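Local coordinates for protein rhamnogalacturonan endolyase YesW (Bacillus subtilis, PDB 2ZUX) that cleaves the rhamnogalacturonan backbone of plant cell-wall pectin by endo-type elimination, as a calcium-binding, secreted beta-propeller lyase of polysaccharide lyase family 11, at residues 340-345 / 364-369; 358-363 / 392-397; 377-382 / 402-407. All coordinates share one frame; numbering follows the deposited sequence.

Contact 1. Residues 340-345 / 364-369; sequences EIIFGS and DALHTG. With CA (calcium ion), chain K; CA (calcium ion), chain L; CA (calcium ion), chain C.
With chi1 at -58°, Ile342 swings its CG2 methyl to the side opposite its own backbone N, where it meets both Leu366 and Thr368. Leu366 answers from the facing strand: chi1 of -174° carries CG away from its backbone N, and chi2 of 65° splits the branches, CD2 toward Ile342 O and CD1 toward Gly344 O and Ile342 CG2. CG2 of Ile342 rests 3.7 Å from OG1 of Thr368 and 4.2 Å from CD1 of Leu366, and the isoleucine and threonine side chains cross obliquely. CD2 of Leu366 lies 3.8 Å from Ile342 O, while CD1 comes within 4.0 Å of Gly344 O, van der Waals contacts of methyls with backbone oxygens. No hydrogen bond joins the two segments. Thr368 OG1 has its polar partner in Ser329, and Arg396 NH2 satisfies Gly344 O. Calcium is bound at the first residue of each segment. At the start of its strand, Glu340 chelates one ion through OE1 at 2.4 Å and OE2 at 2.3 Å, and OE2 bridges to a second at 2.4 Å. Asp364, in the loop before strand 366-369, binds a third calcium through OD1, shared with His326, His362 and Glu385. A water on that metal donates to Asp364 OD2 at 2.6 Å. Two neighbouring propeller blades thus adhere here by buried apolar packing, while the metals probably screen the carboxylate charge at the ends.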
ATOM      1  N   GLU A 340     -10.093 -12.718   3.344  1.00 11.10           N
ATOM      2  CA  GLU A 340      -9.337 -13.303   4.424  1.00 11.30           C
ATOM      3  C   GLU A 340      -8.067 -12.481   4.640  1.00 10.54           C
ATOM      4  O   GLU A 340      -7.706 -11.621   3.815  1.00 10.42           O
ATOM      5  CB  GLU A 340      -9.007 -14.756   4.083  1.00 11.46           C
ATOM      6  CG  GLU A 340     -10.219 -15.712   4.193  1.00 13.01           C
ATOM      7  CD  GLU A 340     -11.198 -15.596   3.020  1.00 13.98           C
ATOM      8  OE1 GLU A 340     -10.755 -15.522   1.848  1.00 12.72           O
ATOM      9  OE2 GLU A 340     -12.440 -15.579   3.259  1.00 15.12           O
ATOM     10  N   ILE A 341      -7.393 -12.744   5.751  1.00 10.31           N
ATOM     11  CA  ILE A 341      -6.201 -12.001   6.147  1.00 10.56           C
ATOM     12  C   ILE A 341      -5.007 -12.953   6.149  1.00  9.93           C
ATOM     13  O   ILE A 341      -5.030 -13.974   6.840  1.00 10.58           O
ATOM     14  CB  ILE A 341      -6.381 -11.385   7.549  1.00 11.04           C
ATOM     15  CG1 ILE A 341      -7.599 -10.449   7.584  1.00 12.03           C
ATOM     16  CG2 ILE A 341      -5.113 -10.644   7.979  1.00 11.38           C
ATOM     17  CD1 ILE A 341      -8.224 -10.291   8.959  1.00 15.04           C
ATOM     18  N   ILE A 342      -3.983 -12.618   5.365  1.00  9.23           N
ATOM     19  CA  ILE A 342      -2.735 -13.370   5.355  1.00 10.14           C
ATOM     20  C   ILE A 342      -1.801 -12.672   6.338  1.00  9.75           C
ATOM     21  O   ILE A 342      -1.280 -11.584   6.061  1.00 10.04           O
ATOM     22  CB  ILE A 342      -2.109 -13.452   3.939  1.00 10.03           C
ATOM     23  CG1 ILE A 342      -3.077 -14.100   2.932  1.00 10.98           C
ATOM     24  CG2 ILE A 342      -0.781 -14.216   3.975  1.00 11.14           C
ATOM     25  CD1 ILE A 342      -3.570 -15.485   3.331  1.00 13.56           C
ATOM     26  N   PHE A 343      -1.636 -13.278   7.505  1.00  9.60           N
ATOM     27  CA  PHE A 343      -0.915 -12.670   8.613  1.00  9.38           C
ATOM     28  C   PHE A 343       0.411 -13.415   8.771  1.00  9.39           C
ATOM     29  O   PHE A 343       0.584 -14.245   9.667  1.00  9.20           O
ATOM     30  CB  PHE A 343      -1.773 -12.767   9.882  1.00  9.48           C
ATOM     31  CG  PHE A 343      -1.323 -11.873  11.009  1.00  9.13           C
ATOM     32  CD1 PHE A 343      -1.742 -10.542  11.077  1.00  9.74           C
ATOM     33  CD2 PHE A 343      -0.492 -12.362  12.014  1.00  9.28           C
ATOM     34  CE1 PHE A 343      -1.328  -9.715  12.125  1.00  9.88           C
ATOM     35  CE2 PHE A 343      -0.095 -11.540  13.057  1.00 10.26           C
ATOM     36  CZ  PHE A 343      -0.505 -10.212  13.107  1.00 10.02           C
ATOM     37  N   GLY A 344       1.353 -13.137   7.870  1.00  9.24           N
ATOM     38  CA  GLY A 344       2.630 -13.840   7.875  1.00  9.31           C
ATOM     39  C   GLY A 344       2.425 -15.315   7.591  1.00  9.28           C
ATOM     40  O   GLY A 344       1.940 -15.681   6.518  1.00  9.45           O
ATOM     41  N   SER A 345       2.796 -16.157   8.556  1.00  9.75           N
ATOM     42  CA  SER A 345       2.725 -17.609   8.399  1.00  9.83           C
ATOM     43  C   SER A 345       1.360 -18.190   8.747  1.00 10.52           C
ATOM     44  O   SER A 345       1.156 -19.404   8.660  1.00 10.77           O
ATOM     45  CB  SER A 345       3.803 -18.267   9.258  1.00 10.02           C
ATOM     46  OG  SER A 345       5.088 -17.921   8.774  1.00 10.99           O
ATOM     47  N   ASP A 364       9.883 -10.974   7.354  1.00  9.37           N
ATOM     48  CA  ASP A 364       9.981  -9.548   7.050  1.00  9.60           C
ATOM     49  C   ASP A 364       9.398  -9.130   5.713  1.00  9.33           C
ATOM     50  O   ASP A 364       9.251  -7.935   5.462  1.00  9.32           O
ATOM     51  CB  ASP A 364      11.435  -9.075   7.120  1.00 10.21           C
ATOM     52  CG  ASP A 364      11.884  -8.768   8.523  1.00 11.28           C
ATOM     53  OD1 ASP A 364      11.425  -9.457   9.454  1.00  9.70           O
ATOM     54  OD2 ASP A 364      12.730  -7.850   8.689  1.00 13.84           O
ATOM     55  N   ALA A 365       9.084 -10.095   4.853  1.00  9.24           N
ATOM     56  CA  ALA A 365       8.499  -9.782   3.548  1.00  9.45           C
ATOM     57  C   ALA A 365       7.458 -10.833   3.206  1.00  8.97           C
ATOM     58  O   ALA A 365       7.545 -11.978   3.675  1.00  9.18           O
ATOM     59  CB  ALA A 365       9.584  -9.717   2.470  1.00 10.11           C
ATOM     60  N   LEU A 366       6.493 -10.450   2.367  1.00  9.15           N
ATOM     61  CA  LEU A 366       5.293 -11.246   2.139  1.00  9.86           C
ATOM     62  C   LEU A 366       4.664 -10.828   0.825  1.00  9.97           C
ATOM     63  O   LEU A 366       4.530  -9.630   0.558  1.00 10.32           O
ATOM     64  CB  LEU A 366       4.304 -10.965   3.263  1.00 10.17           C
ATOM     65  CG  LEU A 366       3.013 -11.775   3.361  1.00  9.60           C
ATOM     66  CD1 LEU A 366       3.318 -13.241   3.650  1.00 11.95           C
ATOM     67  CD2 LEU A 366       2.148 -11.195   4.451  1.00 10.44           C
ATOM     68  N   HIS A 367       4.268 -11.810   0.017  1.00  9.17           N
ATOM     69  CA  HIS A 367       3.643 -11.566  -1.284  1.00  9.40           C
ATOM     70  C   HIS A 367       2.464 -12.503  -1.494  1.00  9.40           C
ATOM     71  O   HIS A 367       2.644 -13.717  -1.540  1.00  9.70           O
ATOM     72  CB  HIS A 367       4.682 -11.762  -2.381  1.00  9.80           C
ATOM     73  CG  HIS A 367       5.755 -10.736  -2.327  1.00  9.43           C
ATOM     74  ND1 HIS A 367       6.920 -10.883  -1.603  1.00 10.96           N
ATOM     75  CD2 HIS A 367       5.776  -9.486  -2.835  1.00  8.70           C
ATOM     76  CE1 HIS A 367       7.625  -9.769  -1.701  1.00  8.02           C
ATOM     77  NE2 HIS A 367       6.949  -8.907  -2.438  1.00 12.90           N
ATOM     78  N   THR A 368       1.269 -11.929  -1.609  1.00  9.28           N
ATOM     79  CA  THR A 368       0.043 -12.691  -1.842  1.00  9.73           C
ATOM     80  C   THR A 368      -0.563 -12.251  -3.167  1.00  9.98           C
ATOM     81  O   THR A 368      -0.933 -11.086  -3.329  1.00  9.99           O
ATOM     82  CB  THR A 368      -0.977 -12.449  -0.723  1.00 10.09           C
ATOM     83  OG1 THR A 368      -0.414 -12.849   0.534  1.00 10.23           O
ATOM     84  CG2 THR A 368      -2.248 -13.242  -0.974  1.00 10.60           C
ATOM     85  N   GLY A 369      -0.654 -13.175  -4.116  1.00 10.12           N
ATOM     86  CA  GLY A 369      -1.233 -12.866  -5.419  1.00 10.71           C
ATOM     87  C   GLY A 369      -1.402 -14.140  -6.203  1.00 10.63           C
ATOM     88  O   GLY A 369      -1.315 -15.235  -5.643  1.00 10.74           O
TER
HETATM   89 CA    CA K 637     -13.931 -17.188   4.127  1.00 16.27          CA
HETATM   90 CA    CA L 638     -12.981 -15.598   1.063  1.00 16.53          CA
HETATM   91 CA    CA C 629      11.613  -9.179  11.568  1.00  5.84          CA
HETATM   92  O   HOH W   1      13.278  -7.907  11.216  1.00 13.06           O
HETATM   93  O   HOH W   2      12.120  -8.964  13.668  1.00 11.13           O

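Contact 2. Residues 358-363 / 392-397; sequences TGLGHG and GLSFRD. With CA (calcium ion), chain C.
Thr358 and Leu360, on the loop that leaves strand 354-357, reach across to Arg396 and Ser394 on strand 393-397, and each contributes one methyl group. CG2 of Thr358 sits 3.7 Å from CD of Arg396, against the CD methylene of a chain extended from CG to NE, and the two side chains cross at about a right angle. That methyl lies opposite the carbonyl carbon because chi1 of 67° puts OG1 of Thr358 in the crowded position between N and C. There the hydroxyl accepts from the backbone N of Leu360 at 3.3 Å, closing an ST turn. Leu360 in turn brings its CD1 methyl to 3.6 Å from CB of Ser394. Beside this methyl-to-CB contact runs a polar link: one water is held 2.8 Å from Thr358 OG1 and 3.1 Å from Ser394 OG, joining hydroxyls on the two segments that do not bond directly. NE of Arg396 bonds Tyr356 OH, which together with the hold of Gly344 on NH2 limits the rotation of the guanidinium. Farther along the loop, NE2 of His362 lies 2.2 Å from the calcium that Asp364 also binds. The connector from the outermost strand of one blade, 354-357, to the innermost of the next, 366-369, thus packs on strand 393-397 of that next blade, as suits a beta-propeller.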
ATOM      1  N   THR A 358       1.406 -22.186   9.197  1.00 12.05           N
ATOM      2  CA  THR A 358       2.454 -23.050   8.648  1.00 11.78           C
ATOM      3  C   THR A 358       3.483 -23.398   9.721  1.00 11.93           C
ATOM      4  O   THR A 358       4.300 -24.286   9.524  1.00 12.30           O
ATOM      5  CB  THR A 358       3.195 -22.403   7.479  1.00 12.06           C
ATOM      6  OG1 THR A 358       3.947 -21.289   7.972  1.00 11.22           O
ATOM      7  CG2 THR A 358       2.226 -21.958   6.388  1.00 12.54           C
ATOM      8  N   GLY A 359       3.442 -22.684  10.844  1.00 11.43           N
ATOM      9  CA  GLY A 359       4.399 -22.899  11.925  1.00 11.77           C
ATOM     10  C   GLY A 359       5.787 -22.356  11.652  1.00 11.83           C
ATOM     11  O   GLY A 359       6.685 -22.535  12.473  1.00 12.60           O
ATOM     12  N   LEU A 360       5.973 -21.680  10.516  1.00 11.47           N
ATOM     13  CA  LEU A 360       7.304 -21.220  10.106  1.00 11.51           C
ATOM     14  C   LEU A 360       7.715 -19.919  10.779  1.00 11.14           C
ATOM     15  O   LEU A 360       8.875 -19.499  10.683  1.00 11.78           O
ATOM     16  CB  LEU A 360       7.404 -21.135   8.580  1.00 11.90           C
ATOM     17  CG  LEU A 360       7.293 -22.493   7.880  1.00 11.99           C
ATOM     18  CD1 LEU A 360       7.075 -22.295   6.392  1.00 13.41           C
ATOM     19  CD2 LEU A 360       8.510 -23.388   8.154  1.00 14.97           C
ATOM     20  N   GLY A 361       6.767 -19.276  11.456  1.00 10.70           N
ATOM     21  CA  GLY A 361       7.080 -18.124  12.280  1.00 11.10           C
ATOM     22  C   GLY A 361       7.263 -16.825  11.520  1.00 10.64           C
ATOM     23  O   GLY A 361       7.029 -16.734  10.304  1.00 11.21           O
ATOM     24  N   HIS A 362       7.716 -15.825  12.268  1.00 10.96           N
ATOM     25  CA  HIS A 362       7.825 -14.443  11.825  1.00 10.32           C
ATOM     26  C   HIS A 362       8.775 -14.245  10.651  1.00 10.66           C
ATOM     27  O   HIS A 362       9.837 -14.863  10.587  1.00 10.72           O
ATOM     28  CB  HIS A 362       8.313 -13.601  13.014  1.00 10.43           C
ATOM     29  CG  HIS A 362       8.796 -12.239  12.629  1.00 10.19           C
ATOM     30  ND1 HIS A 362       7.935 -11.203  12.344  1.00 11.17           N
ATOM     31  CD2 HIS A 362      10.048 -11.744  12.471  1.00 10.41           C
ATOM     32  CE1 HIS A 362       8.633 -10.135  12.006  1.00 10.96           C
ATOM     33  NE2 HIS A 362       9.918 -10.432  12.085  1.00 10.46           N
ATOM     34  N   GLY A 363       8.402 -13.341   9.747  1.00 10.11           N
ATOM     35  CA  GLY A 363       9.308 -12.881   8.708  1.00 10.49           C
ATOM     36  C   GLY A 363       9.098 -11.429   8.323  1.00  9.54           C
ATOM     37  O   GLY A 363       8.233 -10.740   8.874  1.00  9.36           O
ATOM     38  N   GLY A 392      13.599 -21.059   5.012  1.00 12.11           N
ATOM     39  CA  GLY A 392      13.843 -19.613   5.030  1.00 11.76           C
ATOM     40  C   GLY A 392      12.962 -18.878   4.037  1.00 11.60           C
ATOM     41  O   GLY A 392      12.788 -17.666   4.126  1.00 11.51           O
ATOM     42  N   LEU A 393      12.437 -19.615   3.067  1.00 11.17           N
ATOM     43  CA  LEU A 393      11.484 -19.069   2.110  1.00 12.19           C
ATOM     44  C   LEU A 393      10.458 -20.145   1.836  1.00 11.59           C
ATOM     45  O   LEU A 393      10.801 -21.319   1.664  1.00 11.67           O
ATOM     46  CB  LEU A 393      12.171 -18.567   0.835  1.00 14.04           C
ATOM     47  CG  LEU A 393      13.291 -19.377   0.183  1.00 15.78           C
ATOM     48  CD1 LEU A 393      13.314 -19.178  -1.321  1.00 17.19           C
ATOM     49  CD2 LEU A 393      14.659 -19.022   0.788  1.00 17.05           C
ATOM     50  N   SER A 394       9.192 -19.746   1.835  1.00 10.72           N
ATOM     51  CA  SER A 394       8.105 -20.696   1.681  1.00 10.33           C
ATOM     52  C   SER A 394       7.133 -20.186   0.633  1.00 10.16           C
ATOM     53  O   SER A 394       6.884 -18.985   0.521  1.00 10.46           O
ATOM     54  CB  SER A 394       7.398 -20.962   3.014  1.00 10.83           C
ATOM     55  OG  SER A 394       6.792 -19.795   3.546  1.00 10.54           O
ATOM     56  N   PHE A 395       6.597 -21.116  -0.149  1.00 10.03           N
ATOM     57  CA  PHE A 395       5.668 -20.808  -1.224  1.00  9.96           C
ATOM     58  C   PHE A 395       4.472 -21.731  -1.015  1.00 10.28           C
ATOM     59  O   PHE A 395       4.611 -22.962  -1.079  1.00 10.66           O
ATOM     60  CB  PHE A 395       6.359 -21.058  -2.566  1.00 10.82           C
ATOM     61  CG  PHE A 395       5.580 -20.585  -3.772  1.00  9.99           C
ATOM     62  CD1 PHE A 395       5.944 -19.417  -4.449  1.00 11.62           C
ATOM     63  CD2 PHE A 395       4.525 -21.339  -4.279  1.00 10.71           C
ATOM     64  CE1 PHE A 395       5.237 -18.995  -5.584  1.00 11.83           C
ATOM     65  CE2 PHE A 395       3.816 -20.924  -5.395  1.00 11.10           C
ATOM     66  CZ  PHE A 395       4.175 -19.748  -6.055  1.00 11.77           C
ATOM     67  N   ARG A 396       3.314 -21.151  -0.708  1.00  9.97           N
ATOM     68  CA  ARG A 396       2.196 -21.948  -0.220  1.00 10.19           C
ATOM     69  C   ARG A 396       0.872 -21.633  -0.892  1.00 10.61           C
ATOM     70  O   ARG A 396       0.690 -20.569  -1.493  1.00 10.59           O
ATOM     71  CB  ARG A 396       2.050 -21.757   1.289  1.00 10.27           C
ATOM     72  CG  ARG A 396       1.359 -20.444   1.700  1.00 10.61           C
ATOM     73  CD  ARG A 396       1.395 -20.316   3.195  1.00 10.28           C
ATOM     74  NE  ARG A 396       0.569 -19.270   3.800  1.00 10.29           N
ATOM     75  CZ  ARG A 396       1.049 -18.199   4.442  1.00  9.99           C
ATOM     76  NH1 ARG A 396       2.352 -17.940   4.482  1.00 10.32           N
ATOM     77  NH2 ARG A 396       0.213 -17.364   5.039  1.00 10.23           N
ATOM     78  N   ASP A 397      -0.052 -22.582  -0.751  1.00 11.13           N
ATOM     79  CA  ASP A 397      -1.444 -22.394  -1.104  1.00 11.17           C
ATOM     80  C   ASP A 397      -2.022 -21.361  -0.131  1.00 10.88           C
ATOM     81  O   ASP A 397      -2.005 -21.569   1.075  1.00 11.36           O
ATOM     82  CB  ASP A 397      -2.152 -23.747  -0.966  1.00 11.82           C
ATOM     83  CG  ASP A 397      -3.611 -23.707  -1.364  1.00 13.44           C
ATOM     84  OD1 ASP A 397      -4.366 -22.852  -0.857  1.00 13.24           O
ATOM     85  OD2 ASP A 397      -4.017 -24.587  -2.151  1.00 16.31           O
TER
HETATM   86 CA    CA C 629      11.613  -9.179  11.568  1.00  5.84          CA
HETATM   87  O   HOH W   3       4.707 -19.723   5.778  1.00 11.34           O
HETATM   88  O   HOH W   2      12.120  -8.964  13.668  1.00 11.13           O
HETATM   89  O   HOH W   1      13.278  -7.907  11.216  1.00 13.06           O

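Contact 3. Residues 377-382 / 402-407; sequences GLEVFQ and KILWGV. With CA (calcium ion), chain J.
Glu379 and Leu404 make the closer of two touches between strands that have strand 393-397 lying between them in the same sheet. CG of Glu379 approaches CD1 of Leu404 at 4.1 Å, and the two side chains cross at about a right angle. The glutamate gives only its aliphatic portion here: its chain bends at chi2 (80°), which turns the carboxylate aside to a calcium ion. OE2 lies 2.4 Å from that metal and OE1 2.8 Å, a bidentate grip, and Gly377 O joins at 2.4 Å. Asp370 OD1, the carbonyls of Asp372 and Arg375, and a water complete the site. Glu379 is buried and its carboxylate is fixed by the calcium, while Gly377 is exposed at the same end. The aromatic end is looser. CE1 of Phe381 comes no nearer than 4.4 Å to CH2 of Trp405, an oblique apolar approach: neither CB bond points across, but the ring ends come nearer to each other. Phe381 is buried, whereas Trp405 is partly exposed and draws its support from elsewhere, stacking on Phe395, meeting Tyr437 and donating NE1 to Ala439 O. Leu404, also partly exposed, stands where the chain turns a corner, and with Trp405 it faces Phe395 in a classic beta bulge. Together these features describe a four-stranded antiparallel propeller blade whose second and fourth strands meet across the third, with a beta bulge and a calcium-binding loop.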
ATOM      1  N   GLY A 377      -6.295 -20.862  -7.498  1.00 15.16           N
ATOM      2  CA  GLY A 377      -6.189 -20.186  -6.206  1.00 14.28           C
ATOM      3  C   GLY A 377      -5.046 -19.186  -6.174  1.00 13.53           C
ATOM      4  O   GLY A 377      -4.311 -19.031  -7.151  1.00 13.53           O
ATOM      5  N   LEU A 378      -4.907 -18.501  -5.047  1.00 13.00           N
ATOM      6  CA  LEU A 378      -3.783 -17.602  -4.839  1.00 11.88           C
ATOM      7  C   LEU A 378      -2.672 -18.327  -4.110  1.00 11.56           C
ATOM      8  O   LEU A 378      -2.872 -19.406  -3.549  1.00 11.65           O
ATOM      9  CB  LEU A 378      -4.222 -16.368  -4.046  1.00 12.08           C
ATOM     10  CG  LEU A 378      -5.325 -15.530  -4.697  1.00 12.48           C
ATOM     11  CD1 LEU A 378      -5.735 -14.392  -3.784  1.00 13.99           C
ATOM     12  CD2 LEU A 378      -4.898 -15.001  -6.061  1.00 14.63           C
ATOM     13  N   GLU A 379      -1.490 -17.732  -4.165  1.00 10.82           N
ATOM     14  CA  GLU A 379      -0.307 -18.291  -3.529  1.00 10.43           C
ATOM     15  C   GLU A 379       0.338 -17.207  -2.676  1.00 10.03           C
ATOM     16  O   GLU A 379       0.169 -16.009  -2.937  1.00 10.53           O
ATOM     17  CB  GLU A 379       0.682 -18.830  -4.573  1.00 10.68           C
ATOM     18  CG  GLU A 379       0.199 -20.072  -5.353  1.00 11.35           C
ATOM     19  CD  GLU A 379      -0.767 -19.762  -6.487  1.00 11.49           C
ATOM     20  OE1 GLU A 379      -0.661 -18.691  -7.117  1.00 11.29           O
ATOM     21  OE2 GLU A 379      -1.635 -20.619  -6.785  1.00 12.64           O
ATOM     22  N   VAL A 380       1.056 -17.637  -1.645  1.00  9.99           N
ATOM     23  CA  VAL A 380       1.767 -16.718  -0.758  1.00  9.75           C
ATOM     24  C   VAL A 380       3.238 -17.093  -0.735  1.00  9.62           C
ATOM     25  O   VAL A 380       3.585 -18.236  -0.416  1.00  9.74           O
ATOM     26  CB  VAL A 380       1.218 -16.751   0.683  1.00  9.75           C
ATOM     27  CG1 VAL A 380       2.011 -15.800   1.577  1.00 10.33           C
ATOM     28  CG2 VAL A 380      -0.260 -16.408   0.716  1.00 11.11           C
ATOM     29  N   PHE A 381       4.086 -16.137  -1.105  1.00  9.82           N
ATOM     30  CA  PHE A 381       5.520 -16.290  -0.960  1.00 10.05           C
ATOM     31  C   PHE A 381       5.965 -15.472   0.234  1.00  9.59           C
ATOM     32  O   PHE A 381       5.612 -14.298   0.361  1.00 10.11           O
ATOM     33  CB  PHE A 381       6.254 -15.828  -2.220  1.00  9.94           C
ATOM     34  CG  PHE A 381       7.752 -15.951  -2.114  1.00  9.87           C
ATOM     35  CD1 PHE A 381       8.350 -17.205  -1.978  1.00 10.35           C
ATOM     36  CD2 PHE A 381       8.566 -14.827  -2.169  1.00  9.67           C
ATOM     37  CE1 PHE A 381       9.732 -17.333  -1.861  1.00 10.89           C
ATOM     38  CE2 PHE A 381       9.953 -14.946  -2.062  1.00 10.16           C
ATOM     39  CZ  PHE A 381      10.535 -16.207  -1.912  1.00 10.41           C
ATOM     40  N   GLN A 382       6.752 -16.100   1.101  1.00  9.07           N
ATOM     41  CA  GLN A 382       7.129 -15.499   2.372  1.00  9.18           C
ATOM     42  C   GLN A 382       8.549 -15.889   2.713  1.00  9.47           C
ATOM     43  O   GLN A 382       9.001 -16.972   2.349  1.00  9.59           O
ATOM     44  CB  GLN A 382       6.204 -16.010   3.475  1.00  9.01           C
ATOM     45  CG  GLN A 382       6.360 -15.318   4.822  1.00  9.24           C
ATOM     46  CD  GLN A 382       5.512 -15.962   5.908  1.00  9.45           C
ATOM     47  OE1 GLN A 382       4.783 -16.924   5.653  1.00  9.68           O
ATOM     48  NE2 GLN A 382       5.601 -15.433   7.125  1.00  9.95           N
ATOM     49  N   LYS A 402      -1.027 -25.160   2.725  1.00 13.63           N
ATOM     50  CA  LYS A 402      -0.161 -26.257   2.304  1.00 15.04           C
ATOM     51  C   LYS A 402       1.085 -25.685   1.648  1.00 14.11           C
ATOM     52  O   LYS A 402       0.997 -24.872   0.727  1.00 13.51           O
ATOM     53  CB  LYS A 402      -0.890 -27.176   1.319  1.00 15.36           C
ATOM     54  CG  LYS A 402      -0.015 -28.299   0.740  1.00 17.41           C
ATOM     55  CD  LYS A 402      -0.799 -29.208  -0.203  1.00 18.25           C
ATOM     56  CE  LYS A 402       0.055 -30.355  -0.746  1.00 21.09           C
ATOM     57  NZ  LYS A 402       0.816 -31.074   0.317  1.00 24.12           N
ATOM     58  N   ILE A 403       2.250 -26.122   2.111  1.00 13.97           N
ATOM     59  CA  ILE A 403       3.502 -25.716   1.489  1.00 14.20           C
ATOM     60  C   ILE A 403       3.638 -26.419   0.137  1.00 14.08           C
ATOM     61  O   ILE A 403       3.636 -27.649   0.062  1.00 15.35           O
ATOM     62  CB  ILE A 403       4.726 -26.020   2.396  1.00 14.52           C
ATOM     63  CG1 ILE A 403       4.558 -25.398   3.791  1.00 15.49           C
ATOM     64  CG2 ILE A 403       6.018 -25.543   1.732  1.00 15.26           C
ATOM     65  CD1 ILE A 403       4.395 -23.885   3.817  1.00 15.81           C
ATOM     66  N   LEU A 404       3.722 -25.634  -0.932  1.00 13.01           N
ATOM     67  CA  LEU A 404       3.922 -26.182  -2.271  1.00 13.51           C
ATOM     68  C   LEU A 404       5.396 -26.478  -2.478  1.00 13.23           C
ATOM     69  O   LEU A 404       5.764 -27.528  -3.013  1.00 13.93           O
ATOM     70  CB  LEU A 404       3.377 -25.229  -3.332  1.00 13.71           C
ATOM     71  CG  LEU A 404       1.901 -24.905  -3.102  1.00 13.51           C
ATOM     72  CD1 LEU A 404       1.462 -23.716  -3.934  1.00 14.58           C
ATOM     73  CD2 LEU A 404       1.031 -26.114  -3.404  1.00 14.64           C
ATOM     74  N   TRP A 405       6.244 -25.558  -2.033  1.00 13.05           N
ATOM     75  CA  TRP A 405       7.680 -25.786  -1.968  1.00 12.96           C
ATOM     76  C   TRP A 405       8.301 -24.786  -1.007  1.00 12.68           C
ATOM     77  O   TRP A 405       7.711 -23.743  -0.711  1.00 12.27           O
ATOM     78  CB  TRP A 405       8.342 -25.720  -3.350  1.00 12.81           C
ATOM     79  CG  TRP A 405       8.206 -24.400  -4.060  1.00 12.16           C
ATOM     80  CD1 TRP A 405       7.189 -24.016  -4.893  1.00 12.00           C
ATOM     81  CD2 TRP A 405       9.124 -23.298  -4.013  1.00 11.43           C
ATOM     82  NE1 TRP A 405       7.423 -22.749  -5.372  1.00 11.78           N
ATOM     83  CE2 TRP A 405       8.594 -22.280  -4.835  1.00 11.00           C
ATOM     84  CE3 TRP A 405      10.345 -23.075  -3.360  1.00 11.94           C
ATOM     85  CZ2 TRP A 405       9.247 -21.061  -5.032  1.00 11.60           C
ATOM     86  CZ3 TRP A 405      10.993 -21.861  -3.551  1.00 12.58           C
ATOM     87  CH2 TRP A 405      10.439 -20.867  -4.378  1.00 12.51           C
ATOM     88  N   GLY A 406       9.470 -25.134  -0.487  1.00 12.70           N
ATOM     89  CA  GLY A 406      10.214 -24.255   0.395  1.00 12.99           C
ATOM     90  C   GLY A 406      11.681 -24.607   0.328  1.00 13.28           C
ATOM     91  O   GLY A 406      12.047 -25.699  -0.136  1.00 14.01           O
ATOM     92  N   VAL A 407      12.525 -23.691   0.787  1.00 12.82           N
ATOM     93  CA  VAL A 407      13.968 -23.910   0.809  1.00 13.11           C
ATOM     94  C   VAL A 407      14.521 -23.538   2.185  1.00 12.98           C
ATOM     95  O   VAL A 407      14.282 -22.436   2.686  1.00 13.02           O
ATOM     96  CB  VAL A 407      14.690 -23.089  -0.296  1.00 13.34           C
ATOM     97  CG1 VAL A 407      16.197 -23.324  -0.251  1.00 14.55           C
ATOM     98  CG2 VAL A 407      14.147 -23.445  -1.682  1.00 13.76           C
TER
HETATM   99 CA    CA J 636      -2.680 -19.615  -8.738  1.00 11.55          CA
HETATM  100  O   HOH W   4      -4.355 -19.244 -10.463  1.00 14.03           O

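How the contacts relate
Contacts 1 and 2 join one propeller blade to the next, whereas contact 3 lies wholly within the blade formed by strands 366-369, 379-383, 393-397 and 403-407. Contact 1 is the most interior: its centre lies about 13 Å from the centre of the chain, and it is apolar where the strands meet, with calcium at the ends. The other two centres lie about 22 Å out; contact 2 is buried all the same and adds a water bridge, while contact 3 is only partly buried. One blade runs through all three: His367 N bonds Phe381 O, and Phe395 O receives Leu404 N. Contacts 1 and 2 share a calcium ion, contact 1 holds two more through Glu340, and contact 3 has its own.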